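Local coordinates for protein steroid delta-isomerase (Pseudomonas aeruginosa, PDB 3MSO) that probably shifts a carbon–carbon double bond in a steroid or similar small molecule, as a presumed delta-isomerase of the NTF2-like superfamily, at residues 16-21 with 83-88; 59-64 with 135-140; 103-106 with 110-113; 20-25 with 67-72. One frame throughout, in Å; residues are numbered along the deposited sequence.

Overall arrangement
Starting from the N terminus, helix 9-23 supplies the first side of contacts 1 and 4, which share G20 and L21. The chain then runs through helix 52-65, where contact 2 opens, before strand 69-77 returns to the end of helix 9-23 and closes contact 4. The next strand, 82-91, lies beside it in the sheet and only then closes contact 1. A hairpin with a short turn, strands 94-104 and 110-118, forms contact 3 wholly within the span of contact 2, which is completed by the C-terminal helix. Contact 2 crosses contacts 1 and 4. Contacts 1 and 4 fasten the first helix to the sheet, contact 3 joins two sheet strands, and contact 2 pairs two helices.

Contact 1 (16-21 with 83-88); sequences AEWHGL and VVLEFS
L85 rises from strand 82-91 toward two neighbouring aromatic residues of helix 9-23, reaching W18 with CD1 and H19 with CD2. The backbones stay well apart, with 10.0 Å between the CA atoms of H19 and L85, and side chains do all the bridging. The interior half is the one with W18, where both partners are buried. L85 CD1 sits 3.7 Å from W18 NE1 and 3.9 Å from W18 CD1, so the methyl lies obliquely against the five-membered part of the indole. W18 swings its CG anti to the backbone N (chi1 163°), which sends the ring from the helix toward the strand; there it also meets F113 edge-to-face.

The half with H19 is the open side, since the histidine remains partly exposed. Only the far end of the imidazole arrives, coming from the opposite direction, and its NE2 stands 3.9 Å from L85 CD2, again at an oblique approach.

This is the helix-on-sheet packing of the SnoaL-like, NTF2-type fold, in which helices cover the inner side of a strongly curved sheet.

The touching nitrogens have their own partners beyond L85: W18 NE1 is hydrogen-bonded to Y71 OH, and H19 NE2 makes a weak hydrogen bond to Q74 OE1. The leucine therefore contributes apolar contact alone, and the chemistry implies a greasy patch set beside polar atoms that are paired with strand 69-77.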
loop_
_atom_site.group_PDB
_atom_site.type_symbol
_atom_site.label_atom_id
_atom_site.label_comp_id
_atom_site.label_asym_id
_atom_site.label_seq_id
_atom_site.Cartn_x
_atom_site.Cartn_y
_atom_site.Cartn_z
ATOM N N ALA B 16 32.524 -4.138 -2.161
ATOM C CA ALA B 16 33.151 -5.389 -1.716
ATOM C C ALA B 16 32.846 -5.662 -0.237
ATOM O O ALA B 16 32.505 -6.804 0.119
ATOM C CB ALA B 16 34.653 -5.332 -1.943
ATOM N N GLU B 17 32.938 -4.597 0.604
ATOM C CA GLU B 17 32.652 -4.645 2.038
ATOM C C GLU B 17 31.158 -4.861 2.270
ATOM O O GLU B 17 30.776 -5.646 3.139
ATOM C CB GLU B 17 33.112 -3.357 2.739
ATOM C CG GLU B 17 34.592 -3.352 3.069
ATOM C CD GLU B 17 35.067 -2.108 3.792
ATOM O OE1 GLU B 17 34.733 -1.951 4.989
ATOM O OE2 GLU B 17 35.796 -1.302 3.167
ATOM N N TRP B 18 30.313 -4.183 1.473
ATOM C CA TRP B 18 28.866 -4.298 1.567
ATOM C C TRP B 18 28.453 -5.728 1.248
ATOM O O TRP B 18 27.638 -6.293 1.975
ATOM C CB TRP B 18 28.179 -3.285 0.648
ATOM C CG TRP B 18 26.739 -3.607 0.387
ATOM C CD1 TRP B 18 26.242 -4.304 -0.673
ATOM C CD2 TRP B 18 25.617 -3.278 1.218
ATOM N NE1 TRP B 18 24.878 -4.413 -0.568
ATOM C CE2 TRP B 18 24.465 -3.785 0.580
ATOM C CE3 TRP B 18 25.470 -2.585 2.428
ATOM C CZ2 TRP B 18 23.186 -3.672 1.140
ATOM C CZ3 TRP B 18 24.199 -2.450 2.969
ATOM C CH2 TRP B 18 23.081 -3.013 2.342
ATOM N N HIS B 19 29.028 -6.320 0.187
ATOM C CA HIS B 19 28.743 -7.699 -0.208
ATOM C C HIS B 19 29.090 -8.675 0.905
ATOM O O HIS B 19 28.284 -9.568 1.182
ATOM C CB HIS B 19 29.452 -8.090 -1.517
ATOM C CG HIS B 19 28.688 -7.742 -2.753
ATOM N ND1 HIS B 19 27.490 -8.360 -3.064
ATOM C CD2 HIS B 19 28.985 -6.862 -3.725
ATOM C CE1 HIS B 19 27.094 -7.834 -4.212
ATOM N NE2 HIS B 19 27.949 -6.913 -4.640
ATOM N N GLY B 20 30.251 -8.464 1.550
ATOM C CA GLY B 20 30.727 -9.261 2.676
ATOM C C GLY B 20 29.824 -9.175 3.895
ATOM O O GLY B 20 29.600 -10.172 4.580
ATOM N N LEU B 21 29.294 -7.984 4.168
ATOM C CA LEU B 21 28.358 -7.749 5.268
ATOM C C LEU B 21 27.038 -8.514 5.058
ATOM O O LEU B 21 26.536 -9.125 6.008
ATOM C CB LEU B 21 28.061 -6.242 5.410
ATOM C CG LEU B 21 29.158 -5.336 5.973
ATOM C CD1 LEU B 21 28.672 -3.913 6.027
ATOM C CD2 LEU B 21 29.627 -5.788 7.362
ATOM N N VAL B 83 25.877 1.809 -8.848
ATOM C CA VAL B 83 25.712 0.382 -9.030
ATOM C C VAL B 83 24.254 -0.020 -8.820
ATOM O O VAL B 83 23.543 0.600 -8.020
ATOM C CB VAL B 83 26.695 -0.377 -8.088
ATOM C CG1 VAL B 83 26.190 -0.473 -6.647
ATOM C CG2 VAL B 83 27.050 -1.753 -8.634
ATOM N N VAL B 84 23.806 -1.028 -9.559
ATOM C CA VAL B 84 22.503 -1.656 -9.365
ATOM C C VAL B 84 22.787 -3.127 -9.073
ATOM O O VAL B 84 23.457 -3.808 -9.870
ATOM C CB VAL B 84 21.482 -1.448 -10.520
ATOM C CG1 VAL B 84 20.379 -2.512 -10.485
ATOM C CG2 VAL B 84 20.879 -0.051 -10.463
ATOM N N LEU B 85 22.341 -3.578 -7.893
ATOM C CA LEU B 85 22.482 -4.970 -7.455
ATOM C C LEU B 85 21.105 -5.602 -7.486
ATOM O O LEU B 85 20.254 -5.271 -6.648
ATOM C CB LEU B 85 23.109 -5.083 -6.040
ATOM C CG LEU B 85 24.348 -4.235 -5.764
ATOM C CD1 LEU B 85 24.702 -4.258 -4.303
ATOM C CD2 LEU B 85 25.522 -4.650 -6.666
ATOM N N GLU B 86 20.861 -6.434 -8.512
ATOM C CA GLU B 86 19.601 -7.153 -8.715
ATOM C C GLU B 86 19.548 -8.301 -7.712
ATOM O O GLU B 86 20.548 -9.017 -7.552
ATOM C CB GLU B 86 19.529 -7.708 -10.155
ATOM C CG GLU B 86 18.357 -8.640 -10.402
ATOM C CD GLU B 86 18.400 -9.426 -11.689
ATOM O OE1 GLU B 86 19.471 -9.968 -12.039
ATOM O OE2 GLU B 86 17.334 -9.542 -12.326
ATOM N N PHE B 87 18.387 -8.494 -7.053
ATOM C CA PHE B 87 18.213 -9.589 -6.113
ATOM C C PHE B 87 16.864 -10.272 -6.217
ATOM O O PHE B 87 15.881 -9.687 -6.702
ATOM C CB PHE B 87 18.481 -9.137 -4.648
ATOM C CG PHE B 87 17.507 -8.124 -4.067
ATOM C CD1 PHE B 87 16.288 -8.530 -3.524
ATOM C CD2 PHE B 87 17.824 -6.768 -4.038
ATOM C CE1 PHE B 87 15.397 -7.600 -2.987
ATOM C CE2 PHE B 87 16.919 -5.832 -3.504
ATOM C CZ PHE B 87 15.706 -6.256 -3.004
ATOM N N SER B 88 16.812 -11.503 -5.692
ATOM C CA SER B 88 15.617 -12.307 -5.484
ATOM C C SER B 88 15.555 -12.508 -3.979
ATOM O O SER B 88 16.585 -12.489 -3.315
ATOM C CB SER B 88 15.728 -13.649 -6.186
ATOM O OG SER B 88 16.917 -14.323 -5.813
#

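Contact 2 (59-64 with 135-140); sequences LNTVLT and ASYLAA
Two helices meet here far from the centre of the chain, beside the third subunit: Y137, near the end of the C-terminal helix 120-138, stretches across to T61 and T64 in the closing turns of helix 52-65. The CA atoms of T61 and Y137 are 9.6 Å apart, and the tyrosine spans most of that gap.

Its hydroxyl does the polar work. Y137 OH donates to T64 OG1 over 3.2 Å, and T64 OG1 in turn donates to T61 O at 2.6 Å, giving a short chain of hydroxyls that ends on a helix carbonyl three residues back. That second bond runs in the carbonyl plane onto a lone pair of T61 O, with a C=O...donor angle of 132°. T64 can fold back in this way because its OG1 stands between its own backbone N and carbonyl carbon (chi1 64°). T61 O also receives T64 N, 2.8 Å away, so two groups of one residue grip the same oxygen. The methyl of T64 touches the phenol as well, T64 CG2 lying 3.6 Å from Y137 OH.

T61 OG1 is hydrogen-bonded to M57 O, while its methyl meets the tyrosine: T61 CG2 lies 3.9 Å from Y137 CE2, at the ring edge and in its plane. This pairing lays the C-terminal helix 120-138 against helix 52-65, one of the helices of the NTF2-like fold, and R133 NH2 is hydrogen-bonded to T64 O. Y137 also packs on L138 of the third subunit, and A135 rests on Y49 of that same neighbouring chain.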
loop_
_atom_site.group_PDB
_atom_site.type_symbol
_atom_site.label_atom_id
_atom_site.label_comp_id
_atom_site.label_asym_id
_atom_site.label_seq_id
_atom_site.Cartn_x
_atom_site.Cartn_y
_atom_site.Cartn_z
ATOM N N LEU B 59 18.318 -0.350 6.874
ATOM C CA LEU B 59 19.049 -1.385 6.134
ATOM C C LEU B 59 19.288 -2.634 6.964
ATOM O O LEU B 59 19.294 -3.728 6.404
ATOM C CB LEU B 59 20.343 -0.878 5.489
ATOM C CG LEU B 59 20.171 0.116 4.340
ATOM C CD1 LEU B 59 21.489 0.805 4.019
ATOM C CD2 LEU B 59 19.634 -0.560 3.098
ATOM N N ASN B 60 19.393 -2.486 8.301
ATOM C CA ASN B 60 19.529 -3.627 9.207
ATOM C C ASN B 60 18.198 -4.334 9.373
ATOM O O ASN B 60 18.165 -5.558 9.481
ATOM C CB ASN B 60 20.038 -3.191 10.567
ATOM C CG ASN B 60 21.515 -3.397 10.735
ATOM O OD1 ASN B 60 22.305 -2.484 10.474
ATOM N ND2 ASN B 60 21.924 -4.606 11.146
ATOM N N THR B 61 17.100 -3.561 9.398
ATOM C CA THR B 61 15.743 -4.068 9.556
ATOM C C THR B 61 15.327 -4.861 8.325
ATOM O O THR B 61 14.846 -5.989 8.463
ATOM C CB THR B 61 14.780 -2.919 9.884
ATOM O OG1 THR B 61 15.280 -2.209 11.019
ATOM C CG2 THR B 61 13.377 -3.420 10.186
ATOM N N VAL B 62 15.547 -4.277 7.122
ATOM C CA VAL B 62 15.244 -4.885 5.820
ATOM C C VAL B 62 15.948 -6.260 5.719
ATOM O O VAL B 62 15.352 -7.223 5.231
ATOM C CB VAL B 62 15.582 -3.876 4.683
ATOM C CG1 VAL B 62 15.712 -4.544 3.318
ATOM C CG2 VAL B 62 14.558 -2.734 4.631
ATOM N N LEU B 63 17.125 -6.376 6.368
ATOM C CA LEU B 63 17.946 -7.585 6.452
ATOM C C LEU B 63 17.271 -8.682 7.261
ATOM O O LEU B 63 17.483 -9.859 6.970
ATOM C CB LEU B 63 19.325 -7.225 7.041
ATOM C CG LEU B 63 20.357 -8.323 7.228
ATOM C CD1 LEU B 63 20.990 -8.736 5.897
ATOM C CD2 LEU B 63 21.427 -7.890 8.228
ATOM N N THR B 64 16.458 -8.318 8.259
ATOM C CA THR B 64 15.769 -9.293 9.122
ATOM C C THR B 64 14.453 -9.774 8.508
ATOM O O THR B 64 13.855 -10.740 8.984
ATOM C CB THR B 64 15.577 -8.737 10.559
ATOM O OG1 THR B 64 14.718 -7.595 10.522
ATOM C CG2 THR B 64 16.901 -8.379 11.242
ATOM N N ALA B 135 7.805 -2.007 14.941
ATOM C CA ALA B 135 6.870 -2.048 16.070
ATOM C C ALA B 135 7.382 -3.001 17.162
ATOM O O ALA B 135 7.224 -2.709 18.351
ATOM C CB ALA B 135 5.495 -2.498 15.597
ATOM N N SER B 136 7.982 -4.144 16.746
ATOM C CA SER B 136 8.561 -5.159 17.622
ATOM C C SER B 136 9.755 -4.583 18.391
ATOM O O SER B 136 9.824 -4.750 19.612
ATOM C CB SER B 136 8.976 -6.387 16.821
ATOM N N TYR B 137 10.655 -3.862 17.694
ATOM C CA TYR B 137 11.836 -3.246 18.300
ATOM C C TYR B 137 11.488 -2.162 19.305
ATOM O O TYR B 137 12.157 -2.063 20.341
ATOM C CB TYR B 137 12.810 -2.704 17.238
ATOM C CG TYR B 137 13.309 -3.731 16.248
ATOM C CD1 TYR B 137 13.900 -4.916 16.679
ATOM C CD2 TYR B 137 13.271 -3.480 14.880
ATOM C CE1 TYR B 137 14.374 -5.860 15.770
ATOM C CE2 TYR B 137 13.728 -4.421 13.959
ATOM C CZ TYR B 137 14.292 -5.606 14.408
ATOM O OH TYR B 137 14.776 -6.520 13.502
ATOM N N LEU B 138 10.436 -1.367 19.012
ATOM C CA LEU B 138 9.945 -0.303 19.894
ATOM C C LEU B 138 9.217 -0.806 21.137
ATOM O O LEU B 138 9.145 -0.081 22.125
ATOM C CB LEU B 138 9.034 0.663 19.132
ATOM C CG LEU B 138 9.651 1.975 18.692
ATOM C CD1 LEU B 138 8.574 2.997 18.460
ATOM C CD2 LEU B 138 10.598 2.527 19.743
ATOM N N ALA B 139 8.671 -2.031 21.096
ATOM C CA ALA B 139 7.954 -2.634 22.220
ATOM C C ALA B 139 8.917 -3.166 23.316
ATOM O O ALA B 139 8.506 -3.988 24.147
ATOM C CB ALA B 139 7.049 -3.751 21.707
ATOM N N ALA B 140 10.186 -2.664 23.320
ATOM C CA ALA B 140 11.312 -2.998 24.211
ATOM C C ALA B 140 10.981 -3.213 25.709
ATOM O O ALA B 140 10.627 -2.289 26.443
ATOM C CB ALA B 140 12.432 -1.981 24.044
#

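Contact 3 (103-106 with 110-113)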
loop_
_atom_site.group_PDB
_atom_site.type_symbol
_atom_site.label_atom_id
_atom_site.label_comp_id
_atom_site.label_asym_id
_atom_site.label_seq_id
_atom_site.Cartn_x
_atom_site.Cartn_y
_atom_site.Cartn_z
ATOM N N ARG B 103 24.510 4.835 -4.972
ATOM C CA ARG B 103 25.364 5.922 -5.452
ATOM C C ARG B 103 26.429 6.215 -4.354
ATOM O O ARG B 103 26.091 6.351 -3.171
ATOM C CB ARG B 103 24.567 7.192 -5.772
ATOM C CG ARG B 103 25.446 8.322 -6.321
ATOM C CD ARG B 103 24.728 9.646 -6.380
ATOM N NE ARG B 103 23.908 9.746 -7.585
ATOM C CZ ARG B 103 22.579 9.757 -7.598
ATOM N NH1 ARG B 103 21.891 9.701 -6.457
ATOM N NH2 ARG B 103 21.924 9.850 -8.748
ATOM N N PHE B 104 27.706 6.306 -4.770
ATOM C CA PHE B 104 28.836 6.564 -3.890
ATOM C C PHE B 104 29.479 7.939 -4.187
ATOM O O PHE B 104 29.315 8.474 -5.291
ATOM C CB PHE B 104 29.894 5.491 -4.125
ATOM C CG PHE B 104 29.466 4.066 -3.941
ATOM C CD1 PHE B 104 29.555 3.456 -2.701
ATOM C CD2 PHE B 104 29.051 3.309 -5.020
ATOM C CE1 PHE B 104 29.185 2.124 -2.539
ATOM C CE2 PHE B 104 28.700 1.974 -4.860
ATOM C CZ PHE B 104 28.769 1.387 -3.621
ATOM N N ASP B 105 30.233 8.495 -3.224
ATOM C CA ASP B 105 30.957 9.744 -3.482
ATOM C C ASP B 105 32.405 9.431 -3.925
ATOM O O ASP B 105 32.730 8.254 -4.090
ATOM C CB ASP B 105 30.891 10.728 -2.295
ATOM C CG ASP B 105 31.510 10.295 -0.977
ATOM O OD1 ASP B 105 32.336 9.346 -0.975
ATOM O OD2 ASP B 105 31.246 10.954 0.031
ATOM N N ASP B 106 33.252 10.472 -4.133
ATOM C CA ASP B 106 34.645 10.347 -4.558
ATOM C C ASP B 106 35.446 9.488 -3.583
ATOM O O ASP B 106 36.370 8.787 -4.001
ATOM C CB ASP B 106 35.309 11.739 -4.589
ATOM C CG ASP B 106 34.890 12.675 -5.695
ATOM O OD1 ASP B 106 34.425 12.188 -6.738
ATOM O OD2 ASP B 106 35.127 13.899 -5.555
ATOM N N ILE B 110 28.733 5.657 0.767
ATOM C CA ILE B 110 27.370 5.513 0.248
ATOM C C ILE B 110 26.648 6.819 0.550
ATOM O O ILE B 110 26.618 7.221 1.707
ATOM C CB ILE B 110 26.636 4.272 0.845
ATOM C CG1 ILE B 110 27.323 2.938 0.419
ATOM C CG2 ILE B 110 25.130 4.289 0.468
ATOM C CD1 ILE B 110 26.935 1.687 1.255
ATOM N N VAL B 111 26.094 7.486 -0.483
ATOM C CA VAL B 111 25.355 8.750 -0.365
ATOM C C VAL B 111 23.849 8.580 -0.616
ATOM O O VAL B 111 23.039 9.266 0.006
ATOM C CB VAL B 111 25.965 9.927 -1.173
ATOM C CG1 VAL B 111 27.389 10.223 -0.716
ATOM C CG2 VAL B 111 25.923 9.682 -2.691
ATOM N N ASP B 112 23.478 7.678 -1.518
ATOM C CA ASP B 112 22.090 7.410 -1.856
ATOM C C ASP B 112 21.875 5.882 -2.009
ATOM O O ASP B 112 22.609 5.208 -2.730
ATOM C CB ASP B 112 21.699 8.174 -3.138
ATOM C CG ASP B 112 20.205 8.291 -3.385
ATOM O OD1 ASP B 112 19.633 7.377 -4.016
ATOM O OD2 ASP B 112 19.624 9.325 -3.008
ATOM N N PHE B 113 20.891 5.346 -1.296
ATOM C CA PHE B 113 20.566 3.940 -1.356
ATOM C C PHE B 113 19.081 3.860 -1.632
ATOM O O PHE B 113 18.260 4.150 -0.754
ATOM C CB PHE B 113 20.908 3.253 -0.035
ATOM C CG PHE B 113 21.105 1.758 -0.131
ATOM C CD1 PHE B 113 20.066 0.923 -0.540
ATOM C CD2 PHE B 113 22.305 1.172 0.260
ATOM C CE1 PHE B 113 20.237 -0.460 -0.597
ATOM C CE2 PHE B 113 22.475 -0.215 0.199
ATOM C CZ PHE B 113 21.434 -1.021 -0.218
#
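V111 and D112 both face the single residue R103, a classic beta bulge that interrupts the hairpin of strands 94-104 and 110-118. V111 takes the backbone shape of its first position (phi -110°, psi -35°), and the register slips by one residue before F104 pairs with I110. R103 O receives V111 N at 2.9 Å and, more weakly, D112 N at 3.4 Å; R103 N returns a bond to D112 O at 3.0 Å. One carbonyl thus serves both residues of the bulge, while F104 and I110 form the neighbouring non-hydrogen-bonded antiparallel pair.

F104 and I110 share a face of the sheet and run side by side, so that F104 CE1 comes within 3.6 Å of I110 CG1. This is the side facing helix 9-23, where A11 and T14 rest on F104. The additional residue of the bulge, V111, divides its methyls between two partners: V111 CG1 reaches the loop residue D105, 3.9 Å from its CB, and V111 CG2 the R103 side chain, 3.9 Å from R103 CD.

On the opposite face, R103 and D112 are near one another without forming a salt bridge. D112 OD2 is instead paired with R41 NE, and D105 with R109. R103 approaches R73 of the second subunit, an encounter of like charges. A bend in the arginine chain at chi3 (-82°) brings the guanidinium alongside D112, NH1 foremost; there the guanidinium edge meets the aspartate stem, with R103 NH1 3.7 Å from D112 CB.

Contact 4 (20-25 with 67-72)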
loop_
_atom_site.group_PDB
_atom_site.type_symbol
_atom_site.label_atom_id
_atom_site.label_comp_id
_atom_site.label_asym_id
_atom_site.label_seq_id
_atom_site.Cartn_x
_atom_site.Cartn_y
_atom_site.Cartn_z
ATOM N N GLY B 20 30.251 -8.464 1.550
ATOM C CA GLY B 20 30.727 -9.261 2.676
ATOM C C GLY B 20 29.824 -9.175 3.895
ATOM O O GLY B 20 29.600 -10.172 4.580
ATOM N N LEU B 21 29.294 -7.984 4.168
ATOM C CA LEU B 21 28.358 -7.749 5.268
ATOM C C LEU B 21 27.038 -8.514 5.058
ATOM O O LEU B 21 26.536 -9.125 6.008
ATOM C CB LEU B 21 28.061 -6.242 5.410
ATOM C CG LEU B 21 29.158 -5.336 5.973
ATOM C CD1 LEU B 21 28.672 -3.913 6.027
ATOM C CD2 LEU B 21 29.627 -5.788 7.362
ATOM N N ILE B 22 26.483 -8.462 3.812
ATOM C CA ILE B 22 25.226 -9.111 3.398
ATOM C C ILE B 22 25.352 -10.641 3.432
ATOM O O ILE B 22 24.454 -11.320 3.953
ATOM C CB ILE B 22 24.724 -8.549 2.041
ATOM C CG1 ILE B 22 24.242 -7.085 2.161
ATOM C CG2 ILE B 22 23.672 -9.447 1.393
ATOM C CD1 ILE B 22 22.983 -6.820 3.059
ATOM N N ALA B 23 26.494 -11.165 2.924
ATOM C CA ALA B 23 26.843 -12.589 2.930
ATOM C C ALA B 23 26.853 -13.124 4.370
ATOM O O ALA B 23 26.345 -14.230 4.618
ATOM C CB ALA B 23 28.204 -12.801 2.274
ATOM N N ARG B 24 27.375 -12.309 5.323
ATOM C CA ARG B 24 27.407 -12.672 6.740
ATOM C C ARG B 24 26.067 -12.419 7.416
ATOM O O ARG B 24 25.876 -12.828 8.558
ATOM C CB ARG B 24 28.575 -11.981 7.493
ATOM C CG ARG B 24 29.991 -12.357 7.020
ATOM C CD ARG B 24 30.409 -13.809 7.286
ATOM N NE ARG B 24 29.838 -14.746 6.312
ATOM C CZ ARG B 24 29.061 -15.777 6.627
ATOM N NH1 ARG B 24 28.795 -16.056 7.899
ATOM N NH2 ARG B 24 28.547 -16.539 5.675
ATOM N N ARG B 25 25.127 -11.753 6.699
ATOM C CA ARG B 25 23.803 -11.364 7.195
ATOM C C ARG B 25 23.961 -10.586 8.530
ATOM O O ARG B 25 23.174 -10.750 9.466
ATOM C CB ARG B 25 22.856 -12.581 7.284
ATOM N N GLU B 67 13.896 -13.156 3.211
ATOM C CA GLU B 67 14.226 -14.587 3.310
ATOM C C GLU B 67 14.760 -15.018 1.936
ATOM O O GLU B 67 14.338 -14.467 0.912
ATOM C CB GLU B 67 12.986 -15.442 3.606
ATOM C CG GLU B 67 12.383 -15.338 4.993
ATOM C CD GLU B 67 11.074 -16.103 5.089
ATOM O OE1 GLU B 67 11.104 -17.357 5.054
ATOM O OE2 GLU B 67 10.008 -15.444 5.133
ATOM N N ASP B 68 15.646 -16.030 1.913
ATOM C CA ASP B 68 16.252 -16.605 0.692
ATOM C C ASP B 68 16.807 -15.509 -0.256
ATOM O O ASP B 68 16.655 -15.596 -1.493
ATOM C CB ASP B 68 15.296 -17.590 -0.050
ATOM C CG ASP B 68 14.390 -18.477 0.792
ATOM O OD1 ASP B 68 14.604 -18.560 2.033
ATOM O OD2 ASP B 68 13.464 -19.085 0.218
ATOM N N PHE B 69 17.437 -14.468 0.354
ATOM C CA PHE B 69 18.010 -13.326 -0.335
ATOM C C PHE B 69 19.209 -13.787 -1.150
ATOM O O PHE B 69 20.092 -14.468 -0.620
ATOM C CB PHE B 69 18.435 -12.235 0.644
ATOM C CG PHE B 69 18.891 -10.947 -0.027
ATOM C CD1 PHE B 69 20.207 -10.792 -0.463
ATOM C CD2 PHE B 69 18.009 -9.897 -0.222
ATOM C CE1 PHE B 69 20.616 -9.612 -1.088
ATOM C CE2 PHE B 69 18.430 -8.715 -0.824
ATOM C CZ PHE B 69 19.723 -8.584 -1.259
ATOM N N ALA B 70 19.234 -13.403 -2.434
ATOM C CA ALA B 70 20.295 -13.779 -3.350
ATOM C C ALA B 70 20.524 -12.660 -4.346
ATOM O O ALA B 70 19.577 -12.116 -4.873
ATOM C CB ALA B 70 19.913 -15.065 -4.076
ATOM N N TYR B 71 21.775 -12.328 -4.603
ATOM C CA TYR B 71 22.133 -11.315 -5.605
ATOM C C TYR B 71 22.280 -11.986 -6.964
ATOM O O TYR B 71 22.645 -13.156 -7.037
ATOM C CB TYR B 71 23.434 -10.591 -5.231
ATOM C CG TYR B 71 23.238 -9.443 -4.256
ATOM C CD1 TYR B 71 22.275 -8.455 -4.489
ATOM C CD2 TYR B 71 24.041 -9.317 -3.130
ATOM C CE1 TYR B 71 22.125 -7.375 -3.622
ATOM C CE2 TYR B 71 23.907 -8.233 -2.264
ATOM C CZ TYR B 71 22.956 -7.259 -2.521
ATOM O OH TYR B 71 22.809 -6.206 -1.659
ATOM N N HIS B 72 21.920 -11.276 -8.024
ATOM C CA HIS B 72 22.016 -11.801 -9.379
ATOM C C HIS B 72 22.878 -10.881 -10.239
ATOM O O HIS B 72 24.078 -10.829 -9.988
ATOM C CB HIS B 72 20.626 -12.108 -9.934
ATOM C CG HIS B 72 19.933 -13.140 -9.103
ATOM N ND1 HIS B 72 20.385 -14.445 -9.056
ATOM C CD2 HIS B 72 18.892 -13.010 -8.253
ATOM C CE1 HIS B 72 19.590 -15.070 -8.209
ATOM N NE2 HIS B 72 18.680 -14.250 -7.702
#
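I22 near the end of helix 9-23 and F69 at the start of strand 69-77 are the closest pair of this contact, 9.2 Å apart at their CA atoms. The helix is finished by a Schellman motif: R25 takes a positive phi of 52° and bonds go back into the last turn, among them R25 N to I22 O at 2.9 Å. The other segment turns a corner at D68 before entering the strand, which is the outermost one on its side of the curved sheet of this NTF2-like domain within this chain and carries F69 and Y71 on the same side, facing the helix.

A single branch does most of the touching. I22 CG2 lies 3.9 Å from F69 CE1 and also 3.9 Å from Y71 CE2, so that the methyl touches both rings obliquely. The isoleucine crosses each aromatic side chain at roughly a right angle. The rings themselves meet edge toward face: F69 CE1 is poised over the centre of the Y71 ring. F69 stacks on F87 from the adjoining strand.

The contact lies near the surface, and its apolar side is widened by L27, which packs on I22, and by L63 of helix 52-65, whose CD1 reaches I22 CD1. The phenol is the polar member. Its hydroxyl is hydrogen-bonded to D100 OD2, which holds the ring's outer end in position, and the other branch of the isoleucine just grazes it, I22 CG1 standing 4.2 Å from Y71 OH.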